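Hypothetical protein Cgl1923 (Corynebacterium glutamicum ATCC 13032, PDB 2P90) is of unknown function but belongs to the PAC2 family and may have a proteasome-related role. Local coordinates at residues 20-25 / 100-105; 33-38 / 174-179; 160-165 / 191-196. All coordinates share one frame; numbering follows the deposited sequence.

All three contacts of this PAC2-family chain are partly buried. Contacts 1 and 3 are tied to the mixed sheet, contact 1 at the start of strand 103-108 and contact 3 at the start of strand 194-202; their centres lie about 18 Å apart. Contact 2 sits on the other side of the chain's centre from contact 1, their centres about 30 Å apart, and it is the one that a second subunit touches. Chemistry follows place: 20-25 against 100-105 is loop-edge van der Waals packing, 33-38 against 174-179 turns on a tyrosine ring over a helix N-cap, and 160-165 against 191-196 is a polar meeting whose groups find partners outside the two segments, in Glu133 and Ser159.

Contact 1 (20-25 / 100-105); sequences GQTAGG and DNKPFL
Thr22 and Gly20 meet Lys102 and Pro103 where the loop between strands 9-11 and 27-33 passes the start of strand 103-108 in the mixed sheet of the PAC2 fold. The interaction is van der Waals packing throughout, and no hydrogen bond joins the two segments.

The larger group of contacts centres on Thr22, which directs its side chain toward 100-105. Its methyl and its hydroxyl both lie against the lysine chain: CG2 is 3.9 Å from Lys102 CG, and OG1 is 3.8 Å from that same carbon. The threonine lies crosswise to the lysine chain, touching its stem and coming near it again farther along, where CG2 is 4.2 Å from Lys102 CE. Lys102 CG stands anti to the backbone N (chi1 -173°), and the chain stays extended beyond it. This shape carries the amine past Thr22 to a hydrogen bond with the carbonyl oxygen of Asp226, while the lysine backbone N is bonded to Asp98 OD1.

The second group of contacts falls on the proline ring. Here the Thr22 hydroxyl meets the CD corner of the ring, with OG1 4.0 Å from Pro103 CD. Behind this contact Pro103 packs on Val95 and Arg97 of the adjoining strand 92-97, so the buried ring lies between that strand and the loop.

In the loop backbone, the peptide bonds before Gly20 and Thr22 are both modelled as cis, and the positive phi of Gly20 (115°) is one that glycine readily adopts. The backbone itself supplies the remaining contact, in which Gly20 N rests 3.8 Å from Pro103 CG.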
ATOM      1  N   GLY B  20     -32.166 -15.228 -21.275  1.00 74.77           N
ATOM      2  CA  GLY B  20     -31.733 -16.508 -21.846  1.00 76.08           C
ATOM      3  C   GLY B  20     -32.832 -17.153 -22.698  1.00 77.23           C
ATOM      4  O   GLY B  20     -33.571 -18.046 -22.244  1.00 76.67           O
ATOM      5  N   GLN B  21     -32.949 -16.658 -23.939  1.00 78.07           N
ATOM      6  CA  GLN B  21     -33.693 -17.323 -25.020  1.00 78.32           C
ATOM      7  C   GLN B  21     -33.583 -16.589 -26.372  1.00 78.15           C
ATOM      8  O   GLN B  21     -34.531 -16.646 -27.157  1.00 78.85           O
ATOM      9  CB  GLN B  21     -35.171 -17.566 -24.621  1.00 78.25           C
ATOM     10  CG  GLN B  21     -36.172 -16.425 -24.897  1.00 79.56           C
ATOM     11  CD  GLN B  21     -35.798 -15.069 -24.267  1.00 82.26           C
ATOM     12  OE1 GLN B  21     -35.518 -14.968 -23.056  1.00 82.03           O
ATOM     13  NE2 GLN B  21     -35.825 -14.012 -25.092  1.00 81.93           N
ATOM     14  N   THR B  22     -32.459 -15.950 -26.730  1.00 77.73           N
ATOM     15  CA  THR B  22     -31.061 -16.098 -26.229  1.00 76.67           C
ATOM     16  C   THR B  22     -30.611 -17.455 -25.662  1.00 75.80           C
ATOM     17  O   THR B  22     -30.311 -17.570 -24.460  1.00 75.93           O
ATOM     18  CB  THR B  22     -30.539 -14.864 -25.377  1.00 76.98           C
ATOM     19  OG1 THR B  22     -31.109 -13.636 -25.866  1.00 76.64           O
ATOM     20  CG2 THR B  22     -29.003 -14.782 -25.456  1.00 76.05           C
ATOM     21  N   ALA B  23     -30.558 -18.465 -26.535  1.00 74.40           N
ATOM     22  CA  ALA B  23     -29.957 -19.765 -26.190  1.00 72.94           C
ATOM     23  C   ALA B  23     -28.416 -19.663 -26.102  1.00 71.78           C
ATOM     24  O   ALA B  23     -27.791 -18.906 -26.866  1.00 71.80           O
ATOM     25  CB  ALA B  23     -30.373 -20.840 -27.199  1.00 73.14           C
ATOM     26  N   GLY B  24     -27.818 -20.424 -25.178  1.00 69.68           N
ATOM     27  CA  GLY B  24     -26.375 -20.374 -24.933  1.00 67.34           C
ATOM     28  C   GLY B  24     -26.016 -19.460 -23.766  1.00 65.78           C
ATOM     29  O   GLY B  24     -26.856 -18.686 -23.279  1.00 65.98           O
ATOM     30  N   GLY B  25     -24.763 -19.539 -23.319  1.00 63.63           N
ATOM     31  CA  GLY B  25     -24.325 -18.825 -22.126  1.00 60.77           C
ATOM     32  C   GLY B  25     -23.860 -17.401 -22.390  1.00 58.71           C
ATOM     33  O   GLY B  25     -23.303 -17.110 -23.454  1.00 58.22           O
ATOM     34  N   ASP B 100     -31.573  -4.819 -27.221  1.00 56.94           N
ATOM     35  CA  ASP B 100     -32.517  -5.906 -27.532  1.00 57.43           C
ATOM     36  C   ASP B 100     -32.869  -6.788 -26.331  1.00 56.71           C
ATOM     37  O   ASP B 100     -33.411  -7.880 -26.499  1.00 56.82           O
ATOM     38  CB  ASP B 100     -31.935  -6.781 -28.654  1.00 57.96           C
ATOM     39  CG  ASP B 100     -31.719  -5.993 -29.940  1.00 60.05           C
ATOM     40  OD1 ASP B 100     -32.696  -5.358 -30.421  1.00 62.64           O
ATOM     41  OD2 ASP B 100     -30.574  -5.984 -30.449  1.00 60.94           O
ATOM     42  N   ASN B 101     -32.535  -6.333 -25.122  1.00 55.95           N
ATOM     43  CA  ASN B 101     -32.796  -7.114 -23.903  1.00 55.06           C
ATOM     44  C   ASN B 101     -32.003  -8.450 -23.868  1.00 53.58           C
ATOM     45  O   ASN B 101     -32.350  -9.381 -23.140  1.00 53.29           O
ATOM     46  CB  ASN B 101     -34.312  -7.325 -23.733  1.00 55.61           C
ATOM     47  CG  ASN B 101     -34.703  -7.739 -22.327  1.00 58.20           C
ATOM     48  OD1 ASN B 101     -34.601  -6.943 -21.374  1.00 61.03           O
ATOM     49  ND2 ASN B 101     -35.175  -8.993 -22.182  1.00 58.80           N
ATOM     50  N   LYS B 102     -30.930  -8.528 -24.655  1.00 51.83           N
ATOM     51  CA  LYS B 102     -30.018  -9.663 -24.595  1.00 50.48           C
ATOM     52  C   LYS B 102     -29.059  -9.547 -23.378  1.00 49.87           C
ATOM     53  O   LYS B 102     -28.347  -8.524 -23.238  1.00 49.98           O
ATOM     54  CB  LYS B 102     -29.208  -9.748 -25.882  1.00 50.36           C
ATOM     55  CG  LYS B 102     -28.351 -11.001 -25.985  1.00 49.72           C
ATOM     56  CD  LYS B 102     -27.508 -11.016 -27.247  1.00 48.93           C
ATOM     57  CE  LYS B 102     -26.345 -11.987 -27.051  1.00 48.60           C
ATOM     58  NZ  LYS B 102     -25.793 -12.528 -28.324  1.00 49.04           N
ATOM     59  N   PRO B 103     -29.048 -10.577 -22.493  1.00 48.43           N
ATOM     60  CA  PRO B 103     -28.244 -10.489 -21.264  1.00 47.41           C
ATOM     61  C   PRO B 103     -26.743 -10.665 -21.474  1.00 46.22           C
ATOM     62  O   PRO B 103     -26.309 -11.476 -22.282  1.00 45.25           O
ATOM     63  CB  PRO B 103     -28.787 -11.644 -20.395  1.00 47.92           C
ATOM     64  CG  PRO B 103     -29.342 -12.658 -21.395  1.00 47.76           C
ATOM     65  CD  PRO B 103     -29.813 -11.845 -22.573  1.00 48.31           C
ATOM     66  N   PHE B 104     -25.961  -9.882 -20.741  1.00 45.18           N
ATOM     67  CA  PHE B 104     -24.564 -10.212 -20.518  1.00 44.53           C
ATOM     68  C   PHE B 104     -24.171  -9.905 -19.075  1.00 44.37           C
ATOM     69  O   PHE B 104     -24.912  -9.263 -18.305  1.00 44.62           O
ATOM     70  CB  PHE B 104     -23.626  -9.511 -21.511  1.00 44.44           C
ATOM     71  CG  PHE B 104     -23.637  -8.010 -21.416  1.00 44.31           C
ATOM     72  CD1 PHE B 104     -22.602  -7.337 -20.765  1.00 43.05           C
ATOM     73  CD2 PHE B 104     -24.676  -7.266 -21.994  1.00 43.99           C
ATOM     74  CE1 PHE B 104     -22.589  -5.937 -20.703  1.00 44.84           C
ATOM     75  CE2 PHE B 104     -24.694  -5.876 -21.941  1.00 43.13           C
ATOM     76  CZ  PHE B 104     -23.648  -5.199 -21.286  1.00 45.65           C
ATOM     77  N   LEU B 105     -22.981 -10.369 -18.724  1.00 43.92           N
ATOM     78  CA  LEU B 105     -22.480 -10.241 -17.372  1.00 43.34           C
ATOM     79  C   LEU B 105     -21.326  -9.244 -17.284  1.00 42.71           C
ATOM     80  O   LEU B 105     -20.428  -9.189 -18.137  1.00 42.44           O
ATOM     81  CB  LEU B 105     -22.064 -11.614 -16.858  1.00 42.20           C
ATOM     82  CG  LEU B 105     -23.065 -12.342 -16.002  1.00 43.62           C
ATOM     83  CD1 LEU B 105     -24.495 -12.266 -16.479  1.00 43.88           C
ATOM     84  CD2 LEU B 105     -22.614 -13.804 -15.759  1.00 44.20           C
TER

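Contact 2 (33-38 / 174-179); sequences QGYADA and TVPGSA
Tyr35 lays one face of its ring on Ser178, the N-cap of helix 179-189, and so joins the loop that follows strand 27-33 to the strand-turn-helix connection between strand 173-175 and that helix. The pairing lies at a subunit interface of this PAC2-family protein.

Tyr35 has the most surface buried by the contact, and Ser178 comes second. The tyrosine CG is anti to the backbone N (chi1 175°), which extends the ring across the turn. Ser178 CB sits over the centre of the ring in a CH-pi contact, 3.4 Å from the centroid and only 9° off the ring normal. Ser178 OG lies 3.7 Å from Tyr35 CD2, but its polar bonds are made with its own helix: it pairs with Ser180 OG and accepts from Leu181 N, as an N-cap serine does. The serine thus gives its carbon to the ring and its oxygen to the helix start.

Pro176, third in buried surface, meets the far end of the tyrosine. The phenol donates a weak hydrogen bond from Tyr35 OH to Pro176 O, 2.6 Å long, and that oxygen approaches the ring obliquely. Leu181 and Tyr139 also pack on Tyr35.

Arg73 of the second subunit packs on Tyr35, Pro176 and Ser178, and it hydrogen-bonds through NE to Gly177 O. Thr174 and Val175 pair in an antiparallel ladder with a strand of that subunit, carrying a sheet across the interface. Within 33-38, Gly34 N is 2.8 Å from Asp37 OD2 and donates to its syn lone pair, closing the turn that carries Tyr35.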
ATOM      1  N   GLN B  33     -10.987  -1.308 -12.071  1.00 39.01           N
ATOM      2  CA  GLN B  33     -10.303  -0.033 -12.022  1.00 40.73           C
ATOM      3  C   GLN B  33      -9.107  -0.161 -11.042  1.00 39.85           C
ATOM      4  O   GLN B  33      -9.201  -0.825 -10.011  1.00 39.75           O
ATOM      5  CB  GLN B  33     -11.327   1.046 -11.625  1.00 39.29           C
ATOM      6  CG  GLN B  33     -10.854   2.505 -11.725  1.00 43.79           C
ATOM      7  CD  GLN B  33     -11.823   3.513 -10.994  1.00 47.81           C
ATOM      8  OE1 GLN B  33     -13.019   3.212 -10.780  1.00 57.93           O
ATOM      9  NE2 GLN B  33     -11.308   4.704 -10.630  1.00 52.03           N
ATOM     10  N   GLY B  34      -7.959   0.398 -11.408  1.00 39.92           N
ATOM     11  CA  GLY B  34      -6.802   0.399 -10.525  1.00 39.95           C
ATOM     12  C   GLY B  34      -5.511  -0.119 -11.125  1.00 39.89           C
ATOM     13  O   GLY B  34      -4.430   0.005 -10.521  1.00 40.53           O
ATOM     14  N   TYR B  35      -5.608  -0.669 -12.326  1.00 39.45           N
ATOM     15  CA  TYR B  35      -4.457  -1.260 -12.987  1.00 39.31           C
ATOM     16  C   TYR B  35      -4.076  -0.555 -14.285  1.00 39.93           C
ATOM     17  O   TYR B  35      -2.988   0.033 -14.378  1.00 41.17           O
ATOM     18  CB  TYR B  35      -4.695  -2.755 -13.231  1.00 38.58           C
ATOM     19  CG  TYR B  35      -3.597  -3.391 -14.026  1.00 38.51           C
ATOM     20  CD1 TYR B  35      -2.258  -3.336 -13.577  1.00 36.98           C
ATOM     21  CD2 TYR B  35      -3.860  -4.019 -15.237  1.00 35.21           C
ATOM     22  CE1 TYR B  35      -1.225  -3.916 -14.289  1.00 35.61           C
ATOM     23  CE2 TYR B  35      -2.809  -4.598 -15.986  1.00 35.72           C
ATOM     24  CZ  TYR B  35      -1.505  -4.548 -15.493  1.00 37.38           C
ATOM     25  OH  TYR B  35      -0.468  -5.122 -16.205  1.00 39.03           O
ATOM     26  N   ALA B  36      -4.949  -0.635 -15.297  1.00 39.65           N
ATOM     27  CA  ALA B  36      -4.664  -0.052 -16.613  1.00 38.73           C
ATOM     28  C   ALA B  36      -5.770   0.940 -16.977  1.00 38.70           C
ATOM     29  O   ALA B  36      -6.777   0.591 -17.632  1.00 39.32           O
ATOM     30  CB  ALA B  36      -4.529  -1.139 -17.667  1.00 38.22           C
ATOM     31  N   ASP B  37      -5.597   2.172 -16.535  1.00 38.56           N
ATOM     32  CA  ASP B  37      -6.694   3.150 -16.593  1.00 39.49           C
ATOM     33  C   ASP B  37      -6.441   4.396 -17.470  1.00 38.77           C
ATOM     34  O   ASP B  37      -7.050   5.453 -17.216  1.00 37.72           O
ATOM     35  CB  ASP B  37      -7.095   3.577 -15.181  1.00 39.15           C
ATOM     36  CG  ASP B  37      -7.524   2.387 -14.309  1.00 42.22           C
ATOM     37  OD1 ASP B  37      -8.504   1.655 -14.668  1.00 43.42           O
ATOM     38  OD2 ASP B  37      -6.858   2.190 -13.265  1.00 41.98           O
ATOM     39  N   ALA B  38      -5.560   4.256 -18.470  1.00 38.40           N
ATOM     40  CA  ALA B  38      -5.271   5.353 -19.410  1.00 40.00           C
ATOM     41  C   ALA B  38      -6.566   5.918 -20.023  1.00 40.10           C
ATOM     42  O   ALA B  38      -7.414   5.163 -20.488  1.00 40.27           O
ATOM     43  CB  ALA B  38      -4.319   4.898 -20.497  1.00 39.59           C
ATOM     44  N   THR B 174       6.846  -8.662 -20.790  1.00 60.42           N
ATOM     45  CA  THR B 174       6.622  -8.843 -19.353  1.00 58.75           C
ATOM     46  C   THR B 174       5.955  -7.576 -18.810  1.00 56.54           C
ATOM     47  O   THR B 174       6.484  -6.463 -18.968  1.00 56.22           O
ATOM     48  CB  THR B 174       7.924  -9.172 -18.576  1.00 59.19           C
ATOM     49  OG1 THR B 174       8.841  -8.087 -18.750  1.00 60.30           O
ATOM     50  CG2 THR B 174       8.573 -10.475 -19.085  1.00 58.22           C
ATOM     51  N   VAL B 175       4.777  -7.755 -18.212  1.00 53.71           N
ATOM     52  CA  VAL B 175       4.021  -6.636 -17.617  1.00 50.88           C
ATOM     53  C   VAL B 175       3.872  -6.788 -16.079  1.00 48.79           C
ATOM     54  O   VAL B 175       4.034  -7.881 -15.552  1.00 47.52           O
ATOM     55  CB  VAL B 175       2.642  -6.407 -18.334  1.00 50.82           C
ATOM     56  CG1 VAL B 175       2.835  -6.162 -19.839  1.00 50.49           C
ATOM     57  CG2 VAL B 175       1.670  -7.563 -18.105  1.00 50.26           C
ATOM     58  N   PRO B 176       3.605  -5.677 -15.356  1.00 47.28           N
ATOM     59  CA  PRO B 176       3.296  -5.895 -13.941  1.00 45.87           C
ATOM     60  C   PRO B 176       1.963  -6.682 -13.807  1.00 45.21           C
ATOM     61  O   PRO B 176       1.024  -6.512 -14.618  1.00 45.12           O
ATOM     62  CB  PRO B 176       3.240  -4.469 -13.355  1.00 45.55           C
ATOM     63  CG  PRO B 176       4.012  -3.561 -14.404  1.00 46.62           C
ATOM     64  CD  PRO B 176       3.613  -4.243 -15.722  1.00 46.72           C
ATOM     65  N   GLY B 177       1.909  -7.575 -12.832  1.00 43.06           N
ATOM     66  CA  GLY B 177       0.745  -8.399 -12.659  1.00 41.89           C
ATOM     67  C   GLY B 177      -0.490  -7.643 -12.223  1.00 41.13           C
ATOM     68  O   GLY B 177      -0.408  -6.533 -11.658  1.00 40.03           O
ATOM     69  N   SER B 178      -1.641  -8.241 -12.528  1.00 40.58           N
ATOM     70  CA  SER B 178      -2.896  -7.723 -12.046  1.00 40.69           C
ATOM     71  C   SER B 178      -3.851  -8.851 -11.685  1.00 40.36           C
ATOM     72  O   SER B 178      -3.607 -10.011 -11.989  1.00 40.41           O
ATOM     73  CB  SER B 178      -3.513  -6.768 -13.054  1.00 41.12           C
ATOM     74  OG  SER B 178      -4.195  -7.467 -14.063  1.00 41.90           O
ATOM     75  N   ALA B 179      -4.916  -8.502 -10.982  1.00 40.39           N
ATOM     76  CA  ALA B 179      -5.893  -9.466 -10.573  1.00 40.36           C
ATOM     77  C   ALA B 179      -6.578 -10.049 -11.786  1.00 40.83           C
ATOM     78  O   ALA B 179      -6.857 -11.252 -11.820  1.00 41.84           O
ATOM     79  CB  ALA B 179      -6.918  -8.812  -9.648  1.00 40.58           C
TER

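Contact 3 (160-165 / 191-196); sequences TDRLKD and GKNVSG
Arg162 and Asn193 meet with their side chains nearly perpendicular, the guanidinium and amide planes standing 63° apart. Arg162 NH2 comes 3.4 Å from Asn193 ND2, which approaches the guanidinium obliquely. Because both nitrogens are donors this is a proximity and not a hydrogen bond, and each group is held by Glu133 instead: Arg162 NH1 forms a salt bridge with Glu133 OE1, and Asn193 ND2 donates to the Glu133 backbone oxygen. Glu133 thus partners both side chains, one through its carboxylate and one through its main chain. The arginine reaches it through a chain extended from CG to NE, with CG anti to the carbonyl carbon (chi1 -39°).

The second meeting is between a side chain and a backbone. Ser195 points its side chain toward the 3-10 segment 160-162, and OG lies 3.2 Å from Thr160 N, with an angle too poor for a hydrogen bond. The hydroxyl pairs with the OG of Ser159, the residue just before Thr160. Within the short helical turn, Leu163 N bonds to Thr160 O at 2.9 Å.

The contact joins the loop after strand 153-157, at the outer edge of the sheet within this chain, to the beginning of strand 194-202 beside it. Ser195 also pairs by its backbone with strand 134-143 on the inner side, while Leu163 and Arg162 reach over to helix 211-225, and a Schellman motif at Gly191 ends helix 179-189 just before the strand begins.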
ATOM      1  N   THR B 160      -9.679 -14.681 -28.983  1.00 58.58           N
ATOM      2  CA  THR B 160      -9.341 -13.428 -29.632  1.00 61.19           C
ATOM      3  C   THR B 160      -9.888 -13.362 -31.074  1.00 62.95           C
ATOM      4  O   THR B 160     -10.139 -12.278 -31.612  1.00 63.10           O
ATOM      5  CB  THR B 160      -7.805 -13.238 -29.626  1.00 61.26           C
ATOM      6  OG1 THR B 160      -7.461 -12.096 -30.413  1.00 63.49           O
ATOM      7  CG2 THR B 160      -7.081 -14.464 -30.227  1.00 61.60           C
ATOM      8  N   ASP B 161     -10.065 -14.537 -31.679  1.00 64.75           N
ATOM      9  CA  ASP B 161     -10.617 -14.713 -33.023  1.00 66.70           C
ATOM     10  C   ASP B 161     -11.933 -13.976 -33.207  1.00 67.22           C
ATOM     11  O   ASP B 161     -12.227 -13.522 -34.293  1.00 67.86           O
ATOM     12  CB  ASP B 161     -10.810 -16.213 -33.292  1.00 67.19           C
ATOM     13  CG  ASP B 161     -11.065 -17.013 -31.992  1.00 69.73           C
ATOM     14  OD1 ASP B 161     -10.083 -17.516 -31.375  1.00 69.56           O
ATOM     15  OD2 ASP B 161     -12.246 -17.109 -31.568  1.00 72.64           O
ATOM     16  N   ARG B 162     -12.709 -13.837 -32.137  1.00 68.08           N
ATOM     17  CA  ARG B 162     -14.024 -13.192 -32.193  1.00 68.58           C
ATOM     18  C   ARG B 162     -13.954 -11.674 -32.341  1.00 69.52           C
ATOM     19  O   ARG B 162     -14.988 -11.018 -32.466  1.00 69.50           O
ATOM     20  CB  ARG B 162     -14.845 -13.540 -30.947  1.00 68.27           C
ATOM     21  CG  ARG B 162     -14.690 -14.967 -30.499  1.00 66.46           C
ATOM     22  CD  ARG B 162     -15.526 -15.227 -29.288  1.00 62.87           C
ATOM     23  NE  ARG B 162     -15.436 -16.623 -28.891  1.00 59.69           N
ATOM     24  CZ  ARG B 162     -16.323 -17.220 -28.116  1.00 59.80           C
ATOM     25  NH1 ARG B 162     -17.365 -16.537 -27.660  1.00 58.50           N
ATOM     26  NH2 ARG B 162     -16.175 -18.496 -27.792  1.00 60.75           N
ATOM     27  N   LEU B 163     -12.748 -11.120 -32.308  1.00 70.78           N
ATOM     28  CA  LEU B 163     -12.574  -9.692 -32.537  1.00 72.36           C
ATOM     29  C   LEU B 163     -11.929  -9.399 -33.890  1.00 74.07           C
ATOM     30  O   LEU B 163     -10.719  -9.554 -34.061  1.00 74.53           O
ATOM     31  CB  LEU B 163     -11.783  -9.028 -31.410  1.00 72.09           C
ATOM     32  CG  LEU B 163     -11.789  -7.505 -31.544  1.00 70.69           C
ATOM     33  CD1 LEU B 163     -13.191  -6.986 -31.310  1.00 69.65           C
ATOM     34  CD2 LEU B 163     -10.779  -6.844 -30.643  1.00 67.78           C
ATOM     35  N   LYS B 164     -12.766  -8.945 -34.827  1.00 76.22           N
ATOM     36  CA  LYS B 164     -12.407  -8.686 -36.222  1.00 78.03           C
ATOM     37  C   LYS B 164     -11.333  -7.597 -36.366  1.00 78.82           C
ATOM     38  O   LYS B 164     -10.283  -7.818 -36.968  1.00 78.71           O
ATOM     39  CB  LYS B 164     -13.681  -8.306 -36.995  1.00 78.37           C
ATOM     40  CG  LYS B 164     -13.610  -8.408 -38.513  1.00 80.28           C
ATOM     41  CD  LYS B 164     -13.959  -9.824 -39.026  1.00 82.81           C
ATOM     42  CE  LYS B 164     -14.396  -9.803 -40.505  1.00 82.70           C
ATOM     43  NZ  LYS B 164     -13.379  -9.163 -41.391  1.00 81.84           N
ATOM     44  N   ASP B 165     -11.594  -6.422 -35.806  1.00 80.06           N
ATOM     45  CA  ASP B 165     -10.628  -5.339 -35.879  1.00 81.29           C
ATOM     46  C   ASP B 165      -9.768  -5.238 -34.617  1.00 81.99           C
ATOM     47  O   ASP B 165     -10.250  -4.888 -33.534  1.00 82.19           O
ATOM     48  CB  ASP B 165     -11.319  -4.008 -36.163  1.00 81.74           C
ATOM     49  CG  ASP B 165     -10.336  -2.857 -36.265  1.00 82.85           C
ATOM     50  OD1 ASP B 165      -9.252  -3.038 -36.873  1.00 84.24           O
ATOM     51  OD2 ASP B 165     -10.646  -1.774 -35.725  1.00 83.97           O
ATOM     52  N   GLY B 191      -9.157 -24.650 -18.883  1.00 55.48           N
ATOM     53  CA  GLY B 191      -9.726 -24.988 -20.211  1.00 54.71           C
ATOM     54  C   GLY B 191     -10.780 -24.041 -20.776  1.00 53.98           C
ATOM     55  O   GLY B 191     -11.495 -24.403 -21.699  1.00 53.48           O
ATOM     56  N   LYS B 192     -10.870 -22.824 -20.243  1.00 53.19           N
ATOM     57  CA  LYS B 192     -11.973 -21.904 -20.561  1.00 53.06           C
ATOM     58  C   LYS B 192     -11.665 -20.872 -21.633  1.00 51.83           C
ATOM     59  O   LYS B 192     -10.501 -20.551 -21.880  1.00 52.18           O
ATOM     60  CB  LYS B 192     -12.381 -21.115 -19.308  1.00 54.10           C
ATOM     61  CG  LYS B 192     -13.596 -21.623 -18.599  1.00 56.93           C
ATOM     62  CD  LYS B 192     -13.224 -22.751 -17.680  1.00 60.27           C
ATOM     63  CE  LYS B 192     -13.664 -22.411 -16.290  1.00 63.27           C
ATOM     64  NZ  LYS B 192     -13.177 -23.484 -15.384  1.00 67.70           N
ATOM     65  N   ASN B 193     -12.725 -20.316 -22.230  1.00 50.02           N
ATOM     66  CA  ASN B 193     -12.602 -19.210 -23.180  1.00 48.80           C
ATOM     67  C   ASN B 193     -12.327 -17.876 -22.462  1.00 47.17           C
ATOM     68  O   ASN B 193     -13.162 -17.422 -21.662  1.00 46.15           O
ATOM     69  CB  ASN B 193     -13.875 -19.092 -24.049  1.00 48.95           C
ATOM     70  CG  ASN B 193     -14.058 -20.276 -25.016  1.00 51.07           C
ATOM     71  OD1 ASN B 193     -13.079 -20.879 -25.500  1.00 51.96           O
ATOM     72  ND2 ASN B 193     -15.320 -20.604 -25.305  1.00 48.39           N
ATOM     73  N   VAL B 194     -11.183 -17.253 -22.759  1.00 45.33           N
ATOM     74  CA  VAL B 194     -10.836 -15.955 -22.161  1.00 44.70           C
ATOM     75  C   VAL B 194      -9.918 -15.069 -23.032  1.00 44.28           C
ATOM     76  O   VAL B 194      -8.943 -15.547 -23.606  1.00 44.07           O
ATOM     77  CB  VAL B 194     -10.223 -16.118 -20.700  1.00 44.13           C
ATOM     78  CG1 VAL B 194      -8.924 -16.954 -20.716  1.00 44.09           C
ATOM     79  CG2 VAL B 194      -9.975 -14.762 -20.063  1.00 42.08           C
ATOM     80  N   SER B 195     -10.241 -13.776 -23.100  1.00 43.48           N
ATOM     81  CA  SER B 195      -9.415 -12.774 -23.785  1.00 43.50           C
ATOM     82  C   SER B 195      -9.299 -11.486 -22.966  1.00 43.46           C
ATOM     83  O   SER B 195     -10.168 -11.171 -22.107  1.00 43.18           O
ATOM     84  CB  SER B 195      -9.976 -12.451 -25.184  1.00 44.06           C
ATOM     85  OG  SER B 195      -9.956 -13.623 -25.994  1.00 45.21           O
ATOM     86  N   GLY B 196      -8.205 -10.772 -23.223  1.00 42.88           N
ATOM     87  CA  GLY B 196      -7.959  -9.453 -22.668  1.00 41.77           C
ATOM     88  C   GLY B 196      -7.814  -8.463 -23.801  1.00 41.94           C
ATOM     89  O   GLY B 196      -7.000  -8.662 -24.711  1.00 41.55           O
TER